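Local coordinates for protein platelet aggregation factor Sm-hPAF (Streptococcus mitis, PDB 4GWI) that binds fucosylated Lewis-type glycans through this F-type lectin domain of a toxin that probably forms pores in cholesterol-containing host membranes, at residues Glu65-Arg75 against Ser137-Ser146. The protein carries 2 engineered substitutions. Sequence-based numbering, arbitrary orientation.
Sequences ENVGKVKLYNR and SLAEVEVFRS. With CA (calcium ion), chain F; FUC (alpha-L-fucopyranose), chain B.
Gly68 N and Lys69 N both donate to Phe144 O, a classic beta bulge in an antiparallel pair that illustrates how one end of a pairing can serve both a calcium and a fucose site. Lys71 and Glu142 exchange two nearly straight backbone bonds; at that end Ala139 and Glu140 both face Tyr73 in a second classic bulge. There Ala139 O (2.3 Å) and Glu140 OE1 (2.4 Å) bind the calcium ion, joined by the backbone oxygens of Arg31 and Asn36, Asp34 OD1, and Ser45 through O and OG; Glu140 OE2 bonds to Gly35.

Polar side chains reinforce the pairing. Arg145 grips Glu65 side-on, NE to OE2 at 2.8 Å and NH1 to OE1, planes 56° apart; NH2 pairs with Glu10. Ser146 OG donates to Asn66 OD1 at 2.7 Å. The Tyr73 ring (chi1 -64°, CG anti to the carbonyl carbon) meets Glu142 with its CE2/OH edge, OH 2.8 Å from OE1, above the carboxylate plane. Extended Arg75 donates NH1 to O4 and NH2 to O5 of fucose; a water joins NH1 to Ser137 OG, also bonded to Thr47.

Opposite the Tyr73 and Glu142 face, that of Val70, Leu72, Val141 and Val143 is apolar, Val70 CG1 meeting Val141 CG1 at 3.9 Å. In the F-type lectin beta-sandwich it packs on strands 56-61 and 124-129, while 112-117 and 120-122 pair with 64-74.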
loop_
_atom_site.group_PDB
_atom_site.type_symbol
_atom_site.label_atom_id
_atom_site.label_comp_id
_atom_site.label_asym_id
_atom_site.label_seq_id
_atom_site.Cartn_x
_atom_site.Cartn_y
_atom_site.Cartn_z
ATOM N N GLU A 65 -16.009 0.913 2.469
ATOM C CA GLU A 65 -16.282 0.104 1.317
ATOM C C GLU A 65 -16.086 -1.369 1.693
ATOM O O GLU A 65 -15.271 -1.696 2.569
ATOM C CB GLU A 65 -15.218 0.446 0.243
ATOM C CG GLU A 65 -15.302 1.883 -0.213
ATOM C CD GLU A 65 -16.370 2.102 -1.249
ATOM O OE1 GLU A 65 -16.385 3.241 -1.805
ATOM O OE2 GLU A 65 -17.167 1.164 -1.533
ATOM N N ASN A 66 -16.686 -2.271 0.912
ATOM C CA ASN A 66 -16.460 -3.668 1.132
ATOM C C ASN A 66 -15.283 -4.150 0.285
ATOM O O ASN A 66 -15.405 -4.271 -0.950
ATOM C CB ASN A 66 -17.724 -4.464 0.810
ATOM C CG ASN A 66 -17.672 -5.840 1.392
ATOM O OD1 ASN A 66 -17.051 -6.702 0.831
ATOM N ND2 ASN A 66 -18.151 -6.025 2.656
ATOM N N VAL A 67 -14.151 -4.301 0.973
ATOM C CA VAL A 67 -12.843 -4.503 0.268
ATOM C C VAL A 67 -12.618 -5.950 0.091
ATOM O O VAL A 67 -12.695 -6.799 1.063
ATOM C CB VAL A 67 -11.729 -3.879 1.120
ATOM C CG1 VAL A 67 -10.331 -4.207 0.482
ATOM C CG2 VAL A 67 -11.925 -2.336 1.219
ATOM N N GLY A 68 -12.281 -6.335 -1.143
ATOM C CA GLY A 68 -11.937 -7.672 -1.424
ATOM C C GLY A 68 -10.482 -7.963 -1.847
ATOM O O GLY A 68 -10.012 -9.117 -1.721
ATOM N N LYS A 69 -9.833 -6.897 -2.373
ATOM C CA LYS A 69 -8.441 -7.120 -2.861
ATOM C C LYS A 69 -7.656 -5.838 -2.725
ATOM O O LYS A 69 -8.185 -4.742 -3.024
ATOM C CB LYS A 69 -8.413 -7.609 -4.347
ATOM C CG LYS A 69 -6.990 -7.909 -4.883
ATOM C CD LYS A 69 -7.209 -8.260 -6.388
ATOM C CE LYS A 69 -5.992 -8.626 -7.158
ATOM N NZ LYS A 69 -6.531 -8.931 -8.541
ATOM N N VAL A 70 -6.439 -6.001 -2.263
ATOM C CA VAL A 70 -5.480 -4.841 -2.253
ATOM C C VAL A 70 -4.243 -5.355 -3.009
ATOM O O VAL A 70 -3.738 -6.415 -2.749
ATOM C CB VAL A 70 -5.055 -4.486 -0.818
ATOM C CG1 VAL A 70 -3.931 -3.373 -0.823
ATOM C CG2 VAL A 70 -6.313 -3.952 -0.056
ATOM N N LYS A 71 -3.792 -4.554 -4.027
ATOM C CA LYS A 71 -2.632 -5.001 -4.831
ATOM C C LYS A 71 -1.500 -3.975 -4.602
ATOM O O LYS A 71 -1.764 -2.795 -4.734
ATOM C CB LYS A 71 -3.012 -4.984 -6.326
ATOM C CG LYS A 71 -1.975 -5.707 -7.131
ATOM C CD LYS A 71 -2.621 -6.107 -8.505
ATOM C CE LYS A 71 -1.461 -6.654 -9.350
ATOM N NZ LYS A 71 -2.032 -6.748 -10.746
ATOM N N LEU A 72 -0.351 -4.471 -4.204
ATOM C CA LEU A 72 0.793 -3.577 -3.920
ATOM C C LEU A 72 1.739 -3.789 -5.160
ATOM O O LEU A 72 2.057 -4.904 -5.536
ATOM C CB LEU A 72 1.594 -4.038 -2.705
ATOM C CG LEU A 72 0.788 -4.087 -1.385
ATOM C CD1 LEU A 72 1.824 -4.229 -0.276
ATOM C CD2 LEU A 72 -0.159 -2.927 -1.084
ATOM N N TYR A 73 2.313 -2.680 -5.578
ATOM C CA TYR A 73 3.371 -2.726 -6.630
ATOM C C TYR A 73 4.605 -2.153 -6.040
ATOM O O TYR A 73 4.604 -1.005 -5.544
ATOM C CB TYR A 73 2.946 -1.883 -7.828
ATOM C CG TYR A 73 1.713 -2.376 -8.555
ATOM C CD1 TYR A 73 1.873 -3.000 -9.791
ATOM C CD2 TYR A 73 0.414 -2.225 -8.017
ATOM C CE1 TYR A 73 0.751 -3.432 -10.470
ATOM C CE2 TYR A 73 -0.716 -2.687 -8.700
ATOM C CZ TYR A 73 -0.503 -3.286 -9.926
ATOM O OH TYR A 73 -1.597 -3.675 -10.652
ATOM N N ASN A 74 5.673 -2.948 -6.018
ATOM C CA ASN A 74 6.912 -2.578 -5.353
ATOM C C ASN A 74 7.767 -1.622 -6.177
ATOM O O ASN A 74 7.589 -1.557 -7.387
ATOM C CB ASN A 74 7.728 -3.875 -5.038
ATOM C CG ASN A 74 8.721 -3.682 -3.926
ATOM O OD1 ASN A 74 8.881 -2.611 -3.335
ATOM N ND2 ASN A 74 9.490 -4.768 -3.672
ATOM N N ARG A 75 8.690 -0.919 -5.505
ATOM C CA ARG A 75 9.765 -0.230 -6.260
ATOM C C ARG A 75 10.609 -1.270 -6.986
ATOM O O ARG A 75 10.868 -2.341 -6.437
ATOM C CB ARG A 75 10.577 0.529 -5.249
ATOM C CG ARG A 75 11.670 1.338 -5.957
ATOM C CD ARG A 75 12.465 2.125 -4.924
ATOM N NE ARG A 75 13.579 2.829 -5.620
ATOM C CZ ARG A 75 14.485 3.614 -5.013
ATOM N NH1 ARG A 75 14.442 3.883 -3.678
ATOM N NH2 ARG A 75 15.442 4.176 -5.809
ATOM N N SER A 137 8.678 2.371 0.357
ATOM C CA SER A 137 8.461 2.862 -1.027
ATOM C C SER A 137 7.482 1.969 -1.755
ATOM O O SER A 137 7.751 0.786 -1.874
ATOM C CB SER A 137 9.796 2.890 -1.808
ATOM O OG SER A 137 10.643 3.940 -1.275
ATOM N N LEU A 138 6.419 2.561 -2.267
ATOM C CA LEU A 138 5.449 1.777 -3.044
ATOM C C LEU A 138 5.249 2.466 -4.396
ATOM O O LEU A 138 5.079 3.729 -4.451
ATOM C CB LEU A 138 4.086 1.812 -2.289
ATOM C CG LEU A 138 4.201 1.068 -0.974
ATOM C CD1 LEU A 138 3.046 1.570 -0.042
ATOM C CD2 LEU A 138 4.014 -0.428 -1.230
ATOM N N ALA A 139 5.284 1.670 -5.491
ATOM C CA ALA A 139 4.977 2.345 -6.745
ATOM C C ALA A 139 3.486 2.601 -6.934
ATOM O O ALA A 139 3.068 3.498 -7.575
ATOM C CB ALA A 139 5.445 1.368 -7.870
ATOM N N GLU A 140 2.648 1.724 -6.338
ATOM C CA GLU A 140 1.173 1.929 -6.453
ATOM C C GLU A 140 0.524 0.950 -5.457
ATOM O O GLU A 140 1.061 -0.128 -5.195
ATOM C CB GLU A 140 0.715 1.530 -7.910
ATOM C CG GLU A 140 -0.697 2.102 -8.199
ATOM C CD GLU A 140 -0.766 3.607 -8.516
ATOM O OE1 GLU A 140 0.211 4.382 -8.442
ATOM O OE2 GLU A 140 -1.909 4.075 -8.758
ATOM N N VAL A 141 -0.620 1.431 -4.919
ATOM C CA VAL A 141 -1.502 0.489 -4.174
ATOM C C VAL A 141 -2.884 0.654 -4.812
ATOM O O VAL A 141 -3.415 1.787 -4.958
ATOM C CB VAL A 141 -1.572 0.983 -2.702
ATOM C CG1 VAL A 141 -2.600 0.101 -1.956
ATOM C CG2 VAL A 141 -0.210 0.815 -2.015
ATOM N N GLU A 142 -3.408 -0.477 -5.242
ATOM C CA GLU A 142 -4.764 -0.467 -5.888
ATOM C C GLU A 142 -5.707 -1.249 -4.984
ATOM O O GLU A 142 -5.272 -2.213 -4.303
ATOM C CB GLU A 142 -4.699 -1.198 -7.255
ATOM C CG GLU A 142 -3.817 -0.368 -8.224
ATOM C CD GLU A 142 -3.648 -1.114 -9.547
ATOM O OE1 GLU A 142 -3.882 -2.347 -9.668
ATOM O OE2 GLU A 142 -3.204 -0.385 -10.508
ATOM N N VAL A 143 -6.950 -0.788 -4.923
ATOM C CA VAL A 143 -7.908 -1.466 -3.957
ATOM C C VAL A 143 -9.207 -1.743 -4.730
ATOM O O VAL A 143 -9.661 -0.871 -5.497
ATOM C CB VAL A 143 -8.233 -0.489 -2.831
ATOM C CG1 VAL A 143 -9.305 -1.116 -1.873
ATOM C CG2 VAL A 143 -6.941 -0.141 -2.031
ATOM N N PHE A 144 -9.771 -2.945 -4.533
ATOM C CA PHE A 144 -10.958 -3.348 -5.323
ATOM C C PHE A 144 -12.058 -3.838 -4.393
ATOM O O PHE A 144 -11.715 -4.538 -3.419
ATOM C CB PHE A 144 -10.577 -4.462 -6.251
ATOM C CG PHE A 144 -9.431 -4.054 -7.196
ATOM C CD1 PHE A 144 -9.696 -3.340 -8.404
ATOM C CD2 PHE A 144 -8.105 -4.327 -6.817
ATOM C CE1 PHE A 144 -8.587 -2.949 -9.215
ATOM C CE2 PHE A 144 -6.995 -3.961 -7.652
ATOM C CZ PHE A 144 -7.280 -3.224 -8.800
ATOM N N ARG A 145 -13.302 -3.451 -4.712
ATOM C CA ARG A 145 -14.412 -3.988 -3.894
ATOM C C ARG A 145 -14.690 -5.450 -4.167
ATOM O O ARG A 145 -14.484 -5.962 -5.238
ATOM C CB ARG A 145 -15.661 -3.229 -4.204
ATOM C CG ARG A 145 -15.625 -1.768 -3.958
ATOM C CD ARG A 145 -16.998 -1.142 -4.376
ATOM N NE ARG A 145 -17.027 0.286 -4.176
ATOM C CZ ARG A 145 -16.954 1.218 -5.132
ATOM N NH1 ARG A 145 -16.944 2.537 -4.792
ATOM N NH2 ARG A 145 -16.817 0.873 -6.440
ATOM N N SER A 146 -15.192 -6.150 -3.161
ATOM C CA SER A 146 -15.790 -7.499 -3.358
ATOM C C SER A 146 -16.933 -7.404 -4.343
ATOM O O SER A 146 -17.630 -6.441 -4.390
ATOM C CB SER A 146 -16.473 -7.927 -2.025
ATOM O OG SER A 146 -15.519 -7.977 -1.049
HETATM CA CA CA F . 2.400 5.378 -8.797
HETATM C C1 FUC B . 18.560 4.908 -4.334
HETATM C C2 FUC B . 18.652 4.345 -2.927
HETATM C C3 FUC B . 18.580 5.435 -1.902
HETATM C C4 FUC B . 17.271 6.172 -2.092
HETATM C C5 FUC B . 17.262 6.694 -3.512
HETATM C C6 FUC B . 16.011 7.485 -3.817
HETATM O O2 FUC B . 19.879 3.647 -2.793
HETATM O O3 FUC B . 18.642 4.872 -0.655
HETATM O O4 FUC B . 16.217 5.279 -1.849
HETATM O O5 FUC B . 17.377 5.653 -4.438
HETATM O O HOH W 1 9.905 -0.826 -1.526
HETATM O O HOH W 2 13.106 2.638 -1.467
#